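Local atomic coordinates of immunity 23 family protein (Burkholderia dolosa AU0158, PDB entry 5FFP), a protein that probably protects its own cell from contact-dependent growth inhibition by binding and neutralising the toxin domain of a cognate CdiA protein. Residues Tyr110-Val115 and Ala121-Gly126; Arg77-Arg82 and Phe96-Ser101; Gly27-Phe32 and Glu103-Glu108; His56-Thr61 and Ser146-Val151. All coordinates share one frame; numbering follows the deposited sequence.

Contact 1 of 4, residues Tyr110-Val115 and Ala121-Gly126; sequences YYIFLV and AKLIYG
I112, F113 and L114 pair with Y125, I124 and L123 across a two-stranded antiparallel β-hairpin, whose strands 110-117 and 120-127 join through a short turn. Six backbone hydrogen bonds hold the register, two at each of the pairs Y111-G126, F113-I124 and V115-K122. The tightest are F113 N to I124 O and K122 N to V115 O, both 2.7 Å. The same carbonyls also receive CA-H groups from neighbouring residues: F113 O, bonded to I124 N, has L123 CA at 3.2 Å.

The side chain of L123 shows how the face bearing I112, L114 and Y125 is filled. Its CB sits 4.0 Å from F113 O. With chi1 at -77°, CG lies beside the backbone N, and the branch CD2 is sent back across the strand boundary. There CD2 comes 3.6 Å from F113 O and wedges between I112 CG2 and L114 CD1, each 3.9 Å from it. On this side I112 and L123 also lean on M33 of strand 26-33.

The reverse face carries F113, V115, K122 and I124 and is covered by helix 72-83, with Y76 and L79 on F113 and A75 on I124. K122 extends away to a salt bridge with E136. Here the two β-branched residues V115 and I124 meet diagonally, through CG2 and CD1 at 4.2 Å.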
# COMPACT_ATOMS: atom_id res chain seq x y z
N TYR A 110 12.40 4.63 -11.50
CA TYR A 110 13.39 3.59 -11.30
C TYR A 110 13.07 2.95 -9.99
O TYR A 110 13.09 3.59 -8.95
CB TYR A 110 14.80 4.15 -11.31
CG TYR A 110 15.26 4.71 -12.65
CD1 TYR A 110 15.71 3.87 -13.67
CD2 TYR A 110 15.29 6.09 -12.89
CE1 TYR A 110 16.15 4.38 -14.88
CE2 TYR A 110 15.74 6.62 -14.11
CZ TYR A 110 16.16 5.77 -15.10
OH TYR A 110 16.59 6.27 -16.32
N TYR A 111 12.73 1.67 -10.05
CA TYR A 111 12.40 0.91 -8.87
C TYR A 111 13.52 -0.06 -8.63
O TYR A 111 13.85 -0.87 -9.50
CB TYR A 111 11.05 0.23 -9.05
CG TYR A 111 9.92 1.26 -9.01
CD1 TYR A 111 9.51 1.80 -7.80
CD2 TYR A 111 9.34 1.74 -10.18
CE1 TYR A 111 8.52 2.77 -7.75
CE2 TYR A 111 8.34 2.71 -10.13
CZ TYR A 111 7.94 3.22 -8.91
OH TYR A 111 6.94 4.18 -8.83
N ILE A 112 14.14 0.04 -7.46
CA ILE A 112 15.38 -0.66 -7.20
C ILE A 112 15.25 -1.36 -5.88
O ILE A 112 15.00 -0.71 -4.86
CB ILE A 112 16.55 0.33 -7.16
CG1 ILE A 112 16.71 0.99 -8.54
CG2 ILE A 112 17.84 -0.39 -6.77
CD1 ILE A 112 17.43 2.31 -8.46
N PHE A 113 15.41 -2.68 -5.90
CA PHE A 113 15.09 -3.48 -4.74
C PHE A 113 16.32 -4.20 -4.22
O PHE A 113 17.20 -4.55 -5.00
CB PHE A 113 14.00 -4.50 -5.09
CG PHE A 113 12.71 -3.90 -5.60
CD1 PHE A 113 11.73 -3.44 -4.71
CD2 PHE A 113 12.45 -3.83 -6.96
CE1 PHE A 113 10.54 -2.90 -5.17
CE2 PHE A 113 11.26 -3.30 -7.43
CZ PHE A 113 10.29 -2.84 -6.54
N LEU A 114 16.38 -4.40 -2.91
CA LEU A 114 17.41 -5.19 -2.28
C LEU A 114 16.84 -6.54 -1.82
O LEU A 114 15.84 -6.57 -1.08
CB LEU A 114 17.96 -4.44 -1.08
CG LEU A 114 19.28 -4.94 -0.48
CD1 LEU A 114 20.40 -4.87 -1.49
CD2 LEU A 114 19.65 -4.13 0.75
N VAL A 115 17.46 -7.64 -2.24
CA VAL A 115 17.15 -8.98 -1.73
C VAL A 115 18.44 -9.62 -1.21
O VAL A 115 19.44 -9.68 -1.93
CB VAL A 115 16.57 -9.88 -2.85
CG1 VAL A 115 16.38 -11.31 -2.35
CG2 VAL A 115 15.26 -9.33 -3.39
N ALA A 121 23.85 -10.56 -1.67
CA ALA A 121 22.67 -9.73 -1.89
C ALA A 121 22.54 -9.36 -3.35
O ALA A 121 23.51 -9.39 -4.09
CB ALA A 121 22.71 -8.48 -1.02
N LYS A 122 21.33 -9.01 -3.74
CA LYS A 122 21.04 -8.59 -5.10
C LYS A 122 20.31 -7.25 -5.11
O LYS A 122 19.32 -7.08 -4.41
CB LYS A 122 20.16 -9.61 -5.80
CG LYS A 122 20.92 -10.78 -6.34
CD LYS A 122 19.99 -11.75 -7.01
CE LYS A 122 20.80 -12.89 -7.59
NZ LYS A 122 19.96 -13.95 -8.22
N LEU A 123 20.81 -6.31 -5.90
CA LEU A 123 20.00 -5.19 -6.32
C LEU A 123 19.28 -5.63 -7.57
O LEU A 123 19.89 -6.12 -8.51
CB LEU A 123 20.84 -3.98 -6.66
CG LEU A 123 21.37 -3.18 -5.49
CD1 LEU A 123 22.23 -2.06 -6.03
CD2 LEU A 123 20.22 -2.62 -4.66
N ILE A 124 17.96 -5.45 -7.56
CA ILE A 124 17.13 -5.82 -8.69
C ILE A 124 16.41 -4.54 -9.09
O ILE A 124 15.69 -3.97 -8.30
CB ILE A 124 16.13 -6.93 -8.29
CG1 ILE A 124 16.89 -8.11 -7.68
CG2 ILE A 124 15.25 -7.35 -9.48
CD1 ILE A 124 16.08 -9.38 -7.46
N TYR A 125 16.61 -4.12 -10.33
CA TYR A 125 16.18 -2.82 -10.79
C TYR A 125 15.53 -2.93 -12.15
O TYR A 125 15.79 -3.87 -12.92
CB TYR A 125 17.39 -1.90 -10.91
CG TYR A 125 18.44 -2.42 -11.88
CD1 TYR A 125 18.35 -2.12 -13.25
CD2 TYR A 125 19.51 -3.20 -11.45
CE1 TYR A 125 19.28 -2.59 -14.14
CE2 TYR A 125 20.46 -3.67 -12.35
CZ TYR A 125 20.33 -3.38 -13.69
OH TYR A 125 21.24 -3.82 -14.62
N GLY A 126 14.68 -1.97 -12.44
CA GLY A 126 14.09 -1.80 -13.76
C GLY A 126 13.39 -0.45 -13.81
O GLY A 126 13.40 0.29 -12.83

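Contact 2 of 4, residues Arg77-Arg82 and Phe96-Ser101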
# COMPACT_ATOMS: atom_id res chain seq x y z
N ARG A 77 8.88 -8.13 -11.32
CA ARG A 77 7.43 -8.13 -11.46
C ARG A 77 6.76 -8.46 -10.14
O ARG A 77 5.78 -7.84 -9.77
CB ARG A 77 6.99 -9.15 -12.51
CG ARG A 77 5.50 -9.10 -12.82
CD ARG A 77 5.18 -9.75 -14.16
NE ARG A 77 5.60 -11.16 -14.20
CZ ARG A 77 6.63 -11.66 -14.89
NH1 ARG A 77 7.40 -10.87 -15.65
NH2 ARG A 77 6.89 -12.96 -14.83
N GLU A 78 7.29 -9.45 -9.44
CA GLU A 78 6.76 -9.83 -8.14
C GLU A 78 6.96 -8.71 -7.10
O GLU A 78 6.14 -8.52 -6.21
CB GLU A 78 7.41 -11.15 -7.69
CG GLU A 78 7.11 -11.62 -6.26
CD GLU A 78 5.63 -11.61 -5.92
OE1 GLU A 78 4.79 -11.94 -6.80
OE2 GLU A 78 5.29 -11.28 -4.75
N LEU A 79 8.06 -7.98 -7.20
CA LEU A 79 8.36 -6.94 -6.22
C LEU A 79 7.50 -5.70 -6.44
O LEU A 79 7.09 -5.03 -5.48
CB LEU A 79 9.84 -6.59 -6.29
CG LEU A 79 10.74 -7.65 -5.64
CD1 LEU A 79 12.15 -7.57 -6.21
CD2 LEU A 79 10.74 -7.47 -4.13
N CYS A 80 7.25 -5.42 -7.72
CA CYS A 80 6.32 -4.39 -8.15
C CYS A 80 4.87 -4.78 -7.83
O CYS A 80 4.03 -3.92 -7.61
CB CYS A 80 6.50 -4.11 -9.64
SG CYS A 80 8.10 -3.38 -10.07
N ASN A 81 4.57 -6.08 -7.84
CA ASN A 81 3.29 -6.58 -7.34
C ASN A 81 3.10 -6.29 -5.87
O ASN A 81 2.02 -5.89 -5.47
CB ASN A 81 3.16 -8.09 -7.54
CG ASN A 81 2.26 -8.44 -8.69
OD1 ASN A 81 1.13 -8.90 -8.49
ND2 ASN A 81 2.74 -8.19 -9.91
N ARG A 82 4.13 -6.51 -5.07
CA ARG A 82 4.04 -6.31 -3.63
C ARG A 82 3.89 -4.85 -3.28
O ARG A 82 3.16 -4.51 -2.35
CB ARG A 82 5.26 -6.88 -2.92
CG ARG A 82 5.28 -8.39 -2.87
CD ARG A 82 6.48 -8.92 -2.09
NE ARG A 82 6.70 -10.35 -2.37
CZ ARG A 82 7.63 -11.11 -1.81
NH1 ARG A 82 8.45 -10.62 -0.90
NH2 ARG A 82 7.72 -12.38 -2.16
N PHE A 96 6.90 -2.16 0.89
CA PHE A 96 8.11 -1.46 0.42
C PHE A 96 9.38 -1.97 1.11
O PHE A 96 10.39 -1.28 1.16
CB PHE A 96 7.98 0.05 0.67
CG PHE A 96 6.94 0.74 -0.18
CD1 PHE A 96 6.38 0.13 -1.31
CD2 PHE A 96 6.56 2.04 0.13
CE1 PHE A 96 5.43 0.80 -2.08
CE2 PHE A 96 5.62 2.72 -0.64
CZ PHE A 96 5.05 2.09 -1.75
N THR A 97 9.33 -3.18 1.62
CA THR A 97 10.42 -3.72 2.42
C THR A 97 11.73 -3.73 1.62
O THR A 97 12.78 -3.35 2.12
CB THR A 97 10.08 -5.16 2.82
OG1 THR A 97 8.71 -5.23 3.18
CG2 THR A 97 10.92 -5.62 3.99
N HIS A 98 11.62 -4.15 0.37
CA HIS A 98 12.77 -4.38 -0.47
C HIS A 98 13.17 -3.17 -1.32
O HIS A 98 14.25 -3.14 -1.89
CB HIS A 98 12.49 -5.58 -1.36
CG HIS A 98 12.46 -6.86 -0.61
ND1 HIS A 98 13.60 -7.52 -0.22
CD2 HIS A 98 11.42 -7.59 -0.12
CE1 HIS A 98 13.27 -8.60 0.46
NE2 HIS A 98 11.96 -8.66 0.53
N LEU A 99 12.31 -2.16 -1.37
CA LEU A 99 12.57 -0.98 -2.17
C LEU A 99 13.68 -0.13 -1.57
O LEU A 99 13.61 0.21 -0.39
CB LEU A 99 11.30 -0.15 -2.25
CG LEU A 99 11.41 1.11 -3.11
CD1 LEU A 99 11.76 0.73 -4.54
CD2 LEU A 99 10.09 1.84 -3.06
N VAL A 100 14.70 0.19 -2.36
CA VAL A 100 15.80 1.04 -1.88
C VAL A 100 16.12 2.23 -2.76
O VAL A 100 17.13 2.94 -2.51
CB VAL A 100 17.07 0.21 -1.64
CG1 VAL A 100 16.77 -0.94 -0.68
CG2 VAL A 100 17.65 -0.31 -2.94
N SER A 101 15.31 2.48 -3.79
CA SER A 101 15.49 3.70 -4.58
C SER A 101 15.39 4.94 -3.70
O SER A 101 14.48 5.05 -2.89
CB SER A 101 14.42 3.87 -5.66
OG SER A 101 14.16 2.68 -6.36
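L79 and R82, one turn apart on helix 72-83, both face H98 in the irregular segment 96-101, a helix-to-loop packing that flanks strand 110-117. The side chains of L79 and H98 run at about a right angle to each other. One methyl of the leucine, L79 CD2, does the touching: it lies 3.8 Å from H98 CB and almost as close to CG and CD2 at the root of the imidazole. L79 also rests on F113 and L67, so the leucine fills the angle between the loop, the hairpin and helix 65-69.

With chi1 at -70°, H98 carries its ring beside the backbone N, which leaves both CB and CG turned to that leucine methyl. The imidazole is fixed by a hydrogen bond from ND1 to the carbonyl of L114. That bond places the proton on ND1 and leaves NE2 facing the guanidinium of R82. R82 NH1 stands 4.3 Å from H98 NE2, too far for a bond. The nearby positive charge would probably disfavour a second proton on the imidazole.

E78, in the same helix, helps to position the arginine and probably offsets part of its charge. The R82 chain is extended beyond CG, and E78 meets the guanidinium at its edge, close to its plane, in a salt bridge, while D64 adds a weak, long ion pair at NH1. The salt bridge runs from R82 NE to E78 OE2 at 2.9 Å, using the anti lone pair of the carboxylate oxygen.

Contact 3 of 4, residues Gly27-Phe32 and Glu103-Glu108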
# COMPACT_ATOMS: atom_id res chain seq x y z
N GLY A 27 20.34 19.16 -6.97
CA GLY A 27 21.36 18.68 -7.89
C GLY A 27 21.09 17.27 -8.41
O GLY A 27 19.96 16.94 -8.78
N CYS A 28 22.13 16.43 -8.44
CA CYS A 28 22.06 15.13 -9.12
C CYS A 28 22.38 13.99 -8.20
O CYS A 28 23.18 14.13 -7.25
CB CYS A 28 23.01 15.11 -10.30
SG CYS A 28 22.61 16.35 -11.56
N LEU A 29 21.71 12.87 -8.47
CA LEU A 29 21.91 11.66 -7.71
C LEU A 29 21.71 10.46 -8.62
O LEU A 29 20.77 10.41 -9.42
CB LEU A 29 20.96 11.58 -6.55
CG LEU A 29 21.20 10.39 -5.64
CD1 LEU A 29 20.96 10.78 -4.20
CD2 LEU A 29 20.31 9.24 -6.01
N GLY A 30 22.65 9.53 -8.53
CA GLY A 30 22.58 8.33 -9.34
C GLY A 30 23.09 7.17 -8.54
O GLY A 30 23.87 7.36 -7.63
N TYR A 31 22.61 6.00 -8.88
CA TYR A 31 23.11 4.72 -8.40
C TYR A 31 23.84 4.06 -9.60
O TYR A 31 23.27 3.96 -10.71
CB TYR A 31 21.94 3.81 -8.04
CG TYR A 31 21.25 4.01 -6.72
CD1 TYR A 31 21.49 5.12 -5.91
CD2 TYR A 31 20.30 3.13 -6.32
CE1 TYR A 31 20.83 5.30 -4.71
CE2 TYR A 31 19.63 3.31 -5.13
CZ TYR A 31 19.90 4.41 -4.34
OH TYR A 31 19.22 4.53 -3.14
N PHE A 32 25.09 3.65 -9.38
CA PHE A 32 25.77 2.71 -10.28
C PHE A 32 25.51 1.29 -9.75
O PHE A 32 25.70 1.00 -8.58
CB PHE A 32 27.28 2.87 -10.25
CG PHE A 32 27.80 3.99 -11.05
CD1 PHE A 32 28.04 3.83 -12.39
CD2 PHE A 32 28.14 5.18 -10.45
CE1 PHE A 32 28.54 4.88 -13.14
CE2 PHE A 32 28.63 6.24 -11.18
CZ PHE A 32 28.84 6.09 -12.53
N GLU A 103 14.22 8.74 -3.45
CA GLU A 103 12.93 9.30 -3.90
C GLU A 103 13.04 9.94 -5.28
O GLU A 103 12.12 9.83 -6.08
CB GLU A 103 12.38 10.39 -2.93
CG GLU A 103 11.73 9.87 -1.65
CD GLU A 103 11.10 10.98 -0.77
OE1 GLU A 103 11.07 10.82 0.48
OE2 GLU A 103 10.62 12.01 -1.32
N SER A 104 14.14 10.62 -5.56
CA SER A 104 14.29 11.23 -6.87
C SER A 104 14.23 10.13 -7.92
O SER A 104 13.63 10.31 -8.97
CB SER A 104 15.56 12.08 -6.97
OG SER A 104 16.69 11.41 -6.44
N LEU A 105 14.84 8.97 -7.62
CA LEU A 105 14.88 7.86 -8.58
C LEU A 105 13.52 7.19 -8.75
O LEU A 105 13.05 7.04 -9.86
CB LEU A 105 15.95 6.84 -8.22
CG LEU A 105 17.40 7.34 -8.24
CD1 LEU A 105 18.31 6.29 -7.61
CD2 LEU A 105 17.85 7.66 -9.66
N SER A 106 12.88 6.80 -7.64
CA SER A 106 11.47 6.36 -7.67
C SER A 106 10.53 7.27 -8.43
O SER A 106 9.64 6.82 -9.14
CB SER A 106 10.89 6.34 -6.25
OG SER A 106 11.55 5.43 -5.41
N ASP A 107 10.71 8.57 -8.21
CA ASP A 107 9.78 9.53 -8.75
C ASP A 107 9.91 9.64 -10.26
O ASP A 107 8.96 10.00 -10.95
CB ASP A 107 9.93 10.89 -8.03
CG ASP A 107 9.15 10.92 -6.66
OD1 ASP A 107 8.72 9.85 -6.19
OD2 ASP A 107 8.99 12.02 -6.08
N GLU A 108 11.09 9.32 -10.78
CA GLU A 108 11.27 9.19 -12.22
C GLU A 108 10.76 7.84 -12.74
O GLU A 108 10.42 7.72 -13.91
CB GLU A 108 12.73 9.32 -12.59
CG GLU A 108 13.21 10.74 -12.66
CD GLU A 108 14.53 10.82 -13.38
OE1 GLU A 108 15.26 9.80 -13.34
OE2 GLU A 108 14.82 11.88 -13.98
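L105 drives one methyl, CD1, onto the middle of the Y31 ring, and this CH-π contact is the tight part of the junction between helix 103-108 and strand 26-33. L105 CD1 stands 3.7 Å from the Y31 ring centroid and only 8° off its normal, so all six ring carbons are almost equally near. The same methyl touches L29 CD2 at 3.9 Å, while the sister branch, L105 CD2, comes 4.0 Å from the carbonyl oxygen L29 O. L105 therefore plugs the gap between two alternate residues on one face of the strand. L29 reaches it because its CG lies opposite the backbone N across the first torsion (chi1 -175°); the L29 and L105 side chains cross at about a right angle. Y31 is held at its far end by a hydrogen bond from OH to the carbonyl of V100, and F9 meets the ring edge-to-face, which together would limit its movement under the methyl.

Toward S104 the fit is looser. S104 OG approaches L29 CD2 at 4.2 Å, a mere van der Waals brush, and its polar demand is met by a hydrogen bond with D48 of helix 45-52. D107, turned from the strand, is exposed and packs on G90 of the second subunit. S106 also misses the strand but is buried, packing on A91 of the second subunit.

The axes of segments 103-108 and 27-32 approach to 8.9 Å at 82°. This is a short helix packed across an antiparallel β-sheet, as in α+β folds, with a leucine as its central contact.

Contact 4 of 4, residues His56-Thr61 and Ser146-Val151; sequences HCMRNT and SVVRDV
M58, present as selenomethionine, reaches from the loop after helix 45-52 to V148 and R149 of helix 143-154. The apolar share of the contact belongs to V148: V148 CG1 takes the methyl M58 CE at 3.9 Å and the selenium M58 SE at 4.0 Å, with the two side chains passing at a slant. Three successive bends of about -60° in the M58 chain curl CE toward the helix.

A second kind of contact sets that methyl against a charged plane. M58 CE lies 3.7 Å above one face of the R149 guanidinium, displaced toward its rim, and the two chains run past each other in opposite directions. R149 gets there through a bend at chi3.

Polar contact is slight. R149 NH1 points edge-on to the carbonyl oxygen M58 O, but at 3.6 Å the pair is not a hydrogen bond. Nearby, C57 O is hydrogen-bonded to Q145 of the same helix, while within the loop N60 ND2 bonds to H56 O at 3.2 Å.

The interaction thus probably rests mainly on van der Waals contact of the methyl M58 CE, with V148 on the buried side and R149 on the exposed one; neither M58 nor another residue of 56-61 offers R149 a salt bridge.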
# COMPACT_ATOMS: atom_id res chain seq x y z
N HIS A 56 13.90 0.46 5.13
CA HIS A 56 13.70 -0.74 5.95
C HIS A 56 15.00 -1.54 6.10
O HIS A 56 15.30 -2.05 7.18
CB HIS A 56 12.58 -1.61 5.35
CG HIS A 56 11.98 -2.57 6.33
ND1 HIS A 56 12.23 -3.93 6.29
CD2 HIS A 56 11.11 -2.38 7.36
CE1 HIS A 56 11.56 -4.52 7.27
NE2 HIS A 56 10.87 -3.61 7.92
N CYS A 57 15.77 -1.64 5.01
CA CYS A 57 17.00 -2.42 5.03
C CYS A 57 18.12 -1.86 5.89
O CYS A 57 19.14 -2.54 6.07
CB CYS A 57 17.50 -2.64 3.60
SG CYS A 57 18.17 -1.17 2.79
N MSE A 58 17.98 -0.67 6.44
CA MSE A 58 19.06 -0.09 7.23
C MSE A 58 19.09 -0.65 8.61
O MSE A 58 20.12 -0.56 9.28
CB MSE A 58 18.95 1.42 7.35
CG MSE A 58 18.97 2.09 5.98
SE MSE A 58 20.62 1.75 4.97
CE MSE A 58 21.98 2.62 6.14
N ARG A 59 17.96 -1.20 9.06
CA ARG A 59 17.86 -1.81 10.41
C ARG A 59 17.22 -3.22 10.45
O ARG A 59 17.16 -3.84 11.51
CB ARG A 59 17.08 -0.86 11.33
CG ARG A 59 17.61 0.57 11.39
CD ARG A 59 16.80 1.45 12.34
NE ARG A 59 17.52 2.66 12.72
CZ ARG A 59 18.07 2.92 13.92
NH1 ARG A 59 18.69 4.09 14.12
NH2 ARG A 59 18.01 2.04 14.92
N ASN A 60 16.76 -3.72 9.30
CA ASN A 60 16.17 -5.05 9.23
C ASN A 60 16.73 -5.82 8.06
O ASN A 60 17.14 -5.22 7.05
CB ASN A 60 14.65 -4.97 9.02
CG ASN A 60 13.97 -4.18 10.11
OD1 ASN A 60 13.74 -4.68 11.21
ND2 ASN A 60 13.64 -2.93 9.82
N THR A 61 16.68 -7.14 8.18
CA THR A 61 17.08 -8.04 7.10
C THR A 61 16.01 -8.05 6.03
O THR A 61 14.83 -7.85 6.30
CB THR A 61 17.35 -9.49 7.60
OG1 THR A 61 16.15 -10.10 8.12
CG2 THR A 61 18.45 -9.49 8.69
N SER A 146 26.34 -0.20 3.79
CA SER A 146 27.62 0.42 4.14
C SER A 146 27.96 1.62 3.22
O SER A 146 28.49 2.62 3.67
CB SER A 146 28.74 -0.61 4.13
OG SER A 146 29.31 -0.75 2.83
N VAL A 147 27.61 1.50 1.94
CA VAL A 147 27.74 2.61 0.98
C VAL A 147 26.78 3.75 1.33
O VAL A 147 27.16 4.90 1.39
CB VAL A 147 27.47 2.10 -0.46
CG1 VAL A 147 27.18 3.25 -1.43
CG2 VAL A 147 28.65 1.29 -0.95
N VAL A 148 25.53 3.41 1.62
CA VAL A 148 24.57 4.42 2.08
C VAL A 148 25.07 5.13 3.32
O VAL A 148 25.05 6.36 3.41
CB VAL A 148 23.18 3.82 2.35
CG1 VAL A 148 22.26 4.85 2.97
CG2 VAL A 148 22.58 3.29 1.06
N ARG A 149 25.50 4.36 4.29
CA ARG A 149 25.97 4.91 5.55
C ARG A 149 27.17 5.83 5.33
O ARG A 149 27.32 6.86 6.01
CB ARG A 149 26.30 3.77 6.53
CG ARG A 149 26.14 4.16 7.99
CD ARG A 149 26.23 2.96 8.93
NE ARG A 149 24.97 2.20 9.08
CZ ARG A 149 24.68 1.01 8.53
NH1 ARG A 149 23.49 0.45 8.80
NH2 ARG A 149 25.54 0.38 7.71
N ASP A 150 28.01 5.48 4.36
CA ASP A 150 29.17 6.28 3.98
C ASP A 150 28.70 7.61 3.39
O ASP A 150 29.20 8.68 3.75
CB ASP A 150 30.02 5.51 2.96
CG ASP A 150 31.40 6.11 2.73
OD1 ASP A 150 31.93 6.84 3.62
OD2 ASP A 150 31.97 5.82 1.65
N VAL A 151 27.74 7.56 2.46
CA VAL A 151 27.20 8.80 1.90
C VAL A 151 26.67 9.75 2.99
O VAL A 151 26.88 10.94 2.93
CB VAL A 151 26.12 8.52 0.87
CG1 VAL A 151 25.49 9.83 0.41
CG2 VAL A 151 26.71 7.83 -0.34

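In the fold
From the N terminus, segment 27-32 opens the loop of contact 3, and segment 56-61 opens that of contact 4 before contact 3 has closed. Contact 2, from 77-82 to 96-101, closes inside both. Contact 3 then shuts at helix 103-108, which leads directly into the hairpin of contact 1; contact 1 therefore follows contacts 2 and 3 in series but stays nested within contact 4. Contact 4 closes last, at helix 143-154, so its loop crosses that of contact 3. Segment 96-101 bridges the three-stranded and four-stranded sheets through its backbone bonds to strand 110-117 and the side-chain OH of Y31.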